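Local coordinates for protein anthranilate-CoA ligase (PDB 4WV3) that belongs to the ANL superfamily of AMP-binding enzymes, pairing a large N-terminal domain with a small, separately folded C-terminal domain, at residues 321-326 with 368-374; 416-420 with 453-457. All blocks are in the same frame, centred on the assembly; numbering follows the deposited sequence.

Contact 1. Residues 321-326 with 368-374. With 3UK (5'-O-[(S)-[(2-aminobenzoyl)oxy](hydroxy)phosphoryl]adenosine), chain C.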
loop_
_atom_site.group_PDB
_atom_site.type_symbol
_atom_site.label_atom_id
_atom_site.label_comp_id
_atom_site.label_asym_id
_atom_site.label_seq_id
_atom_site.Cartn_x
_atom_site.Cartn_y
_atom_site.Cartn_z
ATOM N N GLU A 321 7.801 4.408 4.011
ATOM C CA GLU A 321 8.822 4.955 4.902
ATOM C C GLU A 321 8.333 5.004 6.349
ATOM O O GLU A 321 9.128 4.902 7.283
ATOM C CB GLU A 321 9.253 6.352 4.446
ATOM C CG GLU A 321 10.054 6.382 3.149
ATOM C CD GLU A 321 9.179 6.354 1.908
ATOM O OE1 GLU A 321 7.947 6.194 2.042
ATOM O OE2 GLU A 321 9.728 6.496 0.795
ATOM N N ASN A 322 7.025 5.163 6.525
ATOM C CA ASN A 322 6.420 5.196 7.852
ATOM C C ASN A 322 5.729 3.873 8.165
ATOM O O ASN A 322 5.150 3.697 9.238
ATOM C CB ASN A 322 5.413 6.343 7.948
ATOM C CG ASN A 322 4.940 6.588 9.368
ATOM O OD1 ASN A 322 5.747 6.680 10.293
ATOM N ND2 ASN A 322 3.628 6.676 9.551
ATOM N N PHE A 323 5.779 2.946 7.215
ATOM C CA PHE A 323 5.132 1.650 7.383
ATOM C C PHE A 323 3.638 1.736 7.085
ATOM O O PHE A 323 3.129 1.029 6.215
ATOM C CB PHE A 323 5.357 1.119 8.799
ATOM C CG PHE A 323 5.092 -0.353 8.945
ATOM C CD1 PHE A 323 6.021 -1.284 8.509
ATOM C CD2 PHE A 323 3.914 -0.806 9.516
ATOM C CE1 PHE A 323 5.780 -2.638 8.641
ATOM C CE2 PHE A 323 3.667 -2.159 9.650
ATOM C CZ PHE A 323 4.602 -3.077 9.212
ATOM N N HIS A 324 2.940 2.603 7.812
ATOM C CA HIS A 324 1.501 2.776 7.621
ATOM C C HIS A 324 0.968 4.195 7.829
ATOM O O HIS A 324 1.728 5.163 7.852
ATOM C CB HIS A 324 0.753 1.783 8.513
ATOM C CG HIS A 324 -0.450 1.176 7.858
ATOM N ND1 HIS A 324 -1.725 1.664 8.042
ATOM C CD2 HIS A 324 -0.567 0.126 7.011
ATOM C CE1 HIS A 324 -2.578 0.939 7.341
ATOM N NE2 HIS A 324 -1.901 -0.001 6.707
ATOM N N ILE A 325 -0.349 4.294 7.983
ATOM C CA ILE A 325 -1.065 5.569 7.979
ATOM C C ILE A 325 -0.679 6.519 9.115
ATOM O O ILE A 325 -0.577 6.110 10.272
ATOM C CB ILE A 325 -2.594 5.334 7.988
ATOM C CG1 ILE A 325 -3.011 4.540 6.747
ATOM C CG2 ILE A 325 -3.348 6.649 8.055
ATOM C CD1 ILE A 325 -4.504 4.346 6.612
ATOM N N PHE A 326 -0.466 7.788 8.772
ATOM C CA PHE A 326 -0.118 8.813 9.755
ATOM C C PHE A 326 -1.150 9.943 9.831
ATOM O O PHE A 326 -1.164 10.716 10.789
ATOM C CB PHE A 326 1.290 9.367 9.501
ATOM C CG PHE A 326 1.534 9.795 8.080
ATOM C CD1 PHE A 326 1.380 11.119 7.705
ATOM C CD2 PHE A 326 1.931 8.875 7.122
ATOM C CE1 PHE A 326 1.605 11.515 6.400
ATOM C CE2 PHE A 326 2.158 9.264 5.815
ATOM C CZ PHE A 326 1.995 10.587 5.454
ATOM N N LEU A 368 6.590 14.691 8.458
ATOM C CA LEU A 368 6.034 13.766 9.436
ATOM C C LEU A 368 7.024 13.447 10.552
ATOM O O LEU A 368 8.190 13.145 10.297
ATOM C CB LEU A 368 5.592 12.473 8.746
ATOM C CG LEU A 368 5.221 11.297 9.651
ATOM C CD1 LEU A 368 4.023 11.640 10.525
ATOM C CD2 LEU A 368 4.950 10.054 8.818
ATOM N N ARG A 369 6.547 13.520 11.789
ATOM C CA ARG A 369 7.348 13.150 12.947
ATOM C C ARG A 369 6.820 11.839 13.516
ATOM O O ARG A 369 5.690 11.773 13.999
ATOM C CB ARG A 369 7.295 14.256 13.998
ATOM C CG ARG A 369 8.207 14.046 15.192
ATOM C CD ARG A 369 8.252 15.300 16.045
ATOM N NE ARG A 369 9.173 15.175 17.169
ATOM C CZ ARG A 369 9.529 16.187 17.956
ATOM N NH1 ARG A 369 9.042 17.401 17.735
ATOM N NH2 ARG A 369 10.372 15.985 18.958
ATOM N N SER A 370 7.640 10.795 13.451
ATOM C CA SER A 370 7.185 9.449 13.779
ATOM C C SER A 370 8.267 8.586 14.420
ATOM O O SER A 370 9.454 8.752 14.143
ATOM C CB SER A 370 6.673 8.757 12.515
ATOM O OG SER A 370 6.608 7.352 12.689
ATOM N N GLU A 371 7.845 7.658 15.274
ATOM C CA GLU A 371 8.758 6.674 15.840
ATOM C C GLU A 371 8.711 5.379 15.037
ATOM O O GLU A 371 9.423 4.423 15.339
ATOM C CB GLU A 371 8.423 6.399 17.306
ATOM C CG GLU A 371 8.791 7.532 18.247
ATOM C CD GLU A 371 8.604 7.164 19.706
ATOM O OE1 GLU A 371 7.709 6.346 20.008
ATOM O OE2 GLU A 371 9.357 7.692 20.550
ATOM N N THR A 372 7.868 5.359 14.010
ATOM C CA THR A 372 7.727 4.186 13.158
ATOM C C THR A 372 8.393 4.413 11.804
ATOM O O THR A 372 8.425 3.520 10.956
ATOM C CB THR A 372 6.247 3.826 12.941
ATOM O OG1 THR A 372 5.613 4.842 12.154
ATOM C CG2 THR A 372 5.534 3.706 14.274
ATOM N N ALA A 373 8.924 5.616 11.610
ATOM C CA ALA A 373 9.587 5.969 10.364
ATOM C C ALA A 373 10.945 5.287 10.260
ATOM O O ALA A 373 11.626 5.085 11.264
ATOM C CB ALA A 373 9.741 7.477 10.256
ATOM N N ALA A 374 11.333 4.931 9.039
ATOM C CA ALA A 374 12.634 4.321 8.803
ATOM C C ALA A 374 13.747 5.320 9.097
ATOM O O ALA A 374 13.521 6.531 9.109
ATOM C CB ALA A 374 12.733 3.814 7.374
HETATM C C10 3UK C . 0.289 8.538 -1.483
HETATM C C15 3UK C . -1.962 8.916 -0.482
HETATM C C17 3UK C . -3.593 10.618 -0.603
HETATM C C21 3UK C . 1.084 9.641 -0.843
HETATM C C26 3UK C . 0.621 3.448 1.923
HETATM C C28 3UK C . -1.322 3.480 3.356
HETATM O O01 3UK C . 0.773 3.968 -0.431
HETATM C C02 3UK C . 1.376 3.892 0.616
HETATM O O03 3UK C . 2.797 3.831 0.612
HETATM P P04 3UK C . 3.630 4.126 -0.711
HETATM O O05 3UK C . 5.148 3.939 -0.398
HETATM O O06 3UK C . 3.413 5.626 -1.240
HETATM C C07 3UK C . 3.015 6.653 -0.318
HETATM C C08 3UK C . 2.450 7.798 -1.109
HETATM O O09 3UK C . 1.163 7.429 -1.652
HETATM N N11 3UK C . -0.814 8.165 -0.657
HETATM C C12 3UK C . -0.913 7.016 0.075
HETATM N N13 3UK C . -2.112 7.023 0.721
HETATM C C14 3UK C . -2.782 8.190 0.393
HETATM N N16 3UK C . -2.383 10.115 -0.962
HETATM N N18 3UK C . -4.415 9.980 0.219
HETATM C C19 3UK C . -4.073 8.790 0.736
HETATM N N20 3UK C . -4.960 8.114 1.616
HETATM O O22 3UK C . 1.536 10.542 -1.836
HETATM C C23 3UK C . 2.216 8.961 -0.234
HETATM O O24 3UK C . 3.368 9.827 -0.232
HETATM O O25 3UK C . 3.236 3.133 -1.792
HETATM C C27 3UK C . -0.657 3.886 2.173
HETATM C C29 3UK C . -0.665 2.615 4.294
HETATM C C30 3UK C . 0.614 2.179 4.046
HETATM C C31 3UK C . 1.280 2.582 2.862
HETATM N N32 3UK C . 2.641 2.117 2.597
#
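L368 lays its CD2 methyl over one face of the F326 ring, a CH-pi contact 3.8 Å from CD2 to the F326 centroid and displaced toward the rim, while H324 O lies at the ring edge in plane. The H324 ring turns to the ligand instead: atom C29 of 3UK sits 3.6 Å above the H324 plane, over its centre. F323 O and I325 CG1 touch the same end of 3UK, so this loop forms one wall of the ligand pocket. Behind that wall stands the third flat group, the amide of N322. L368 CD2 also reaches N322 CG, at 3.5 Å, the two side chains crossing at about a right angle. With CG anti to the backbone N (chi1 -169°), N322 extends to the loop 370-374, where OD1 accepts two hydroxyl hydrogen bonds: S370 OG, 2.6 Å from N322 OD1, comes in the carbonyl plane, and T372 OG1, also 2.6 Å from N322 OD1, comes from above it. At the other end of the amide, N322 ND2 donates to H324 O at 3.0 Å, well out of that carbonyl's plane. S370 OG doubles as acceptor for T372 N at 2.7 Å, an ST turn, consistent with both hydroxyls facing the amide. The Y346 hydroxyl is a further hydrogen-bonding partner of T372 OG1, and H324 NE2 is bonded to F222 O. One backbone bond, A374 N to E321 O at 2.8 Å, closes the far end. Gripped through both its oxygen and its nitrogen, the buried N322 amide has its rotation set; it links the H324 carbonyl to the hydroxyls of S370 and T372, which is consistent with a second-shell role in positioning the pocket loop.

Contact 2. Residues 416-420 with 453-457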
loop_
_atom_site.group_PDB
_atom_site.type_symbol
_atom_site.label_atom_id
_atom_site.label_comp_id
_atom_site.label_asym_id
_atom_site.label_seq_id
_atom_site.Cartn_x
_atom_site.Cartn_y
_atom_site.Cartn_z
ATOM N N MET A 416 1.960 18.167 -9.111
ATOM C CA MET A 416 1.412 19.517 -9.117
ATOM C C MET A 416 1.762 20.217 -10.424
ATOM O O MET A 416 2.892 20.126 -10.903
ATOM C CB MET A 416 1.947 20.327 -7.933
ATOM C CG MET A 416 1.565 19.776 -6.567
ATOM S SD MET A 416 -0.198 19.908 -6.208
ATOM C CE MET A 416 -0.430 21.682 -6.283
ATOM N N LEU A 417 0.788 20.909 -11.003
ATOM C CA LEU A 417 1.024 21.654 -12.233
ATOM C C LEU A 417 0.859 23.155 -12.015
ATOM O O LEU A 417 -0.011 23.593 -11.262
ATOM C CB LEU A 417 0.122 21.159 -13.372
ATOM C CG LEU A 417 -1.321 20.735 -13.087
ATOM C CD1 LEU A 417 -2.185 20.972 -14.313
ATOM C CD2 LEU A 417 -1.386 19.268 -12.685
ATOM N N LYS A 418 1.713 23.936 -12.670
ATOM C CA LYS A 418 1.690 25.387 -12.534
ATOM C C LYS A 418 1.089 26.041 -13.773
ATOM O O LYS A 418 1.696 26.037 -14.844
ATOM C CB LYS A 418 3.104 25.922 -12.292
ATOM C CG LYS A 418 3.190 27.438 -12.217
ATOM C CD LYS A 418 4.635 27.916 -12.205
ATOM C CE LYS A 418 5.348 27.515 -10.925
ATOM N NZ LYS A 418 4.758 28.178 -9.729
ATOM N N VAL A 419 -0.105 26.602 -13.621
ATOM C CA VAL A 419 -0.782 27.260 -14.732
ATOM C C VAL A 419 -0.923 28.759 -14.487
ATOM O O VAL A 419 -1.740 29.192 -13.675
ATOM C CB VAL A 419 -2.171 26.648 -14.987
ATOM C CG1 VAL A 419 -2.845 27.334 -16.166
ATOM C CG2 VAL A 419 -2.052 25.153 -15.232
ATOM N N GLY A 420 -0.119 29.547 -15.195
ATOM C CA GLY A 420 -0.149 30.991 -15.058
ATOM C C GLY A 420 0.408 31.460 -13.729
ATOM O O GLY A 420 -0.046 32.460 -13.171
ATOM N N LEU A 453 2.805 26.896 -22.760
ATOM C CA LEU A 453 2.250 27.232 -21.456
ATOM C C LEU A 453 1.544 25.997 -20.917
ATOM O O LEU A 453 0.618 25.484 -21.547
ATOM C CB LEU A 453 1.259 28.392 -21.578
ATOM C CG LEU A 453 1.769 29.804 -21.281
ATOM C CD1 LEU A 453 3.160 30.021 -21.854
ATOM C CD2 LEU A 453 0.796 30.835 -21.832
ATOM N N ILE A 454 1.989 25.513 -19.762
ATOM C CA ILE A 454 1.439 24.286 -19.192
ATOM C C ILE A 454 -0.046 24.440 -18.871
ATOM O O ILE A 454 -0.456 25.379 -18.183
ATOM C CB ILE A 454 2.235 23.805 -17.951
ATOM C CG1 ILE A 454 3.352 22.842 -18.367
ATOM C CG2 ILE A 454 1.325 23.094 -16.959
ATOM C CD1 ILE A 454 4.378 23.435 -19.312
ATOM N N LYS A 455 -0.842 23.522 -19.410
ATOM C CA LYS A 455 -2.284 23.514 -19.210
ATOM C C LYS A 455 -2.721 22.122 -18.775
ATOM O O LYS A 455 -2.090 21.129 -19.140
ATOM C CB LYS A 455 -3.001 23.905 -20.502
ATOM C CG LYS A 455 -2.651 25.290 -21.016
ATOM C CD LYS A 455 -3.090 26.366 -20.040
ATOM C CE LYS A 455 -2.644 27.742 -20.504
ATOM N NZ LYS A 455 -3.189 28.080 -21.847
ATOM N N PRO A 456 -3.802 22.041 -17.984
ATOM C CA PRO A 456 -4.291 20.746 -17.504
ATOM C C PRO A 456 -4.833 19.872 -18.630
ATOM O O PRO A 456 -5.627 20.338 -19.447
ATOM C CB PRO A 456 -5.430 21.132 -16.553
ATOM C CG PRO A 456 -5.166 22.551 -16.181
ATOM C CD PRO A 456 -4.549 23.166 -17.396
ATOM N N LYS A 457 -4.397 18.618 -18.671
ATOM C CA LYS A 457 -4.963 17.637 -19.589
ATOM C C LYS A 457 -5.521 16.458 -18.804
ATOM O O LYS A 457 -4.845 15.909 -17.934
ATOM C CB LYS A 457 -3.916 17.146 -20.586
ATOM C CG LYS A 457 -4.370 15.934 -21.384
ATOM C CD LYS A 457 -3.359 15.548 -22.446
ATOM C CE LYS A 457 -3.216 16.635 -23.497
ATOM N NZ LYS A 457 -2.315 16.212 -24.606
#
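V419 drives its two methyls against the backbone and side chains of 454-456: CG2 meets I454 O at 3.4 Å and P456 CD at 3.9 Å, while CG1 touches K455 CD at 4.0 Å. This spread follows from a first torsion that sets CG1 anti to the backbone N (chi1 -179°) and leaves CG2 anti to the carbonyl carbon. Beside it, L417 CD1 rests on the proline, 3.8 Å from P456 CA and 3.9 Å from P456 CG, the two side chains crossing at about a right angle. I454 returns the contact through its CG2 branch, which lies 3.6 Å from K418 O and reaches L417 CB as well. K455 starts off away from 416-420, yet its bend at chi2 brings CD across V419 CG1.

The strands concerned belong to separate sheets. Strand 417-419 pairs with 422-424 in a small antiparallel hairpin, and 454-462 is the middle strand of the three-stranded sheet of the C-terminal domain, as in ANL enzymes generally. Their short axes approach to 6.1 Å at 120°, and side chains pack on each other and on backbone carbonyls, without strand pairing.

Around this shell, backbone hydrogen bonds join L417 to V424, K455 to C447 and K457 to I445 of strand 439-448, and P456 to R491. The side chains of L417 and V419 both touch V424; L417 also touches P426 at the start of helix 426-433. A salt bridge to D449 fixes the end of K455. The ammonium group of K418, turned away from 453-457, makes a cation-pi contact with W423.

Overall arrangement
From the N terminus, the chain first builds much of the large domain, then passes through 321-326 and runs 41 residues, through strand 347-351 and into 364-369, before 368-374 closes contact 1. That loop joins the edge region of the nine-stranded mixed sheet to the antiparallel sheet containing 364-369. The chain continues through strands 392-401 and 407-412 to 416-420, where contact 2 opens; after hairpin partner 422-424, helix 426-433 and strand 439-448, residues 453-457 close it. The two loops follow in series, neither nested nor crossed. Their centres lie 32 Å apart and their nearest atoms about 15 Å, contact 1 beside the ligand and contact 2 within the smaller C-terminal part.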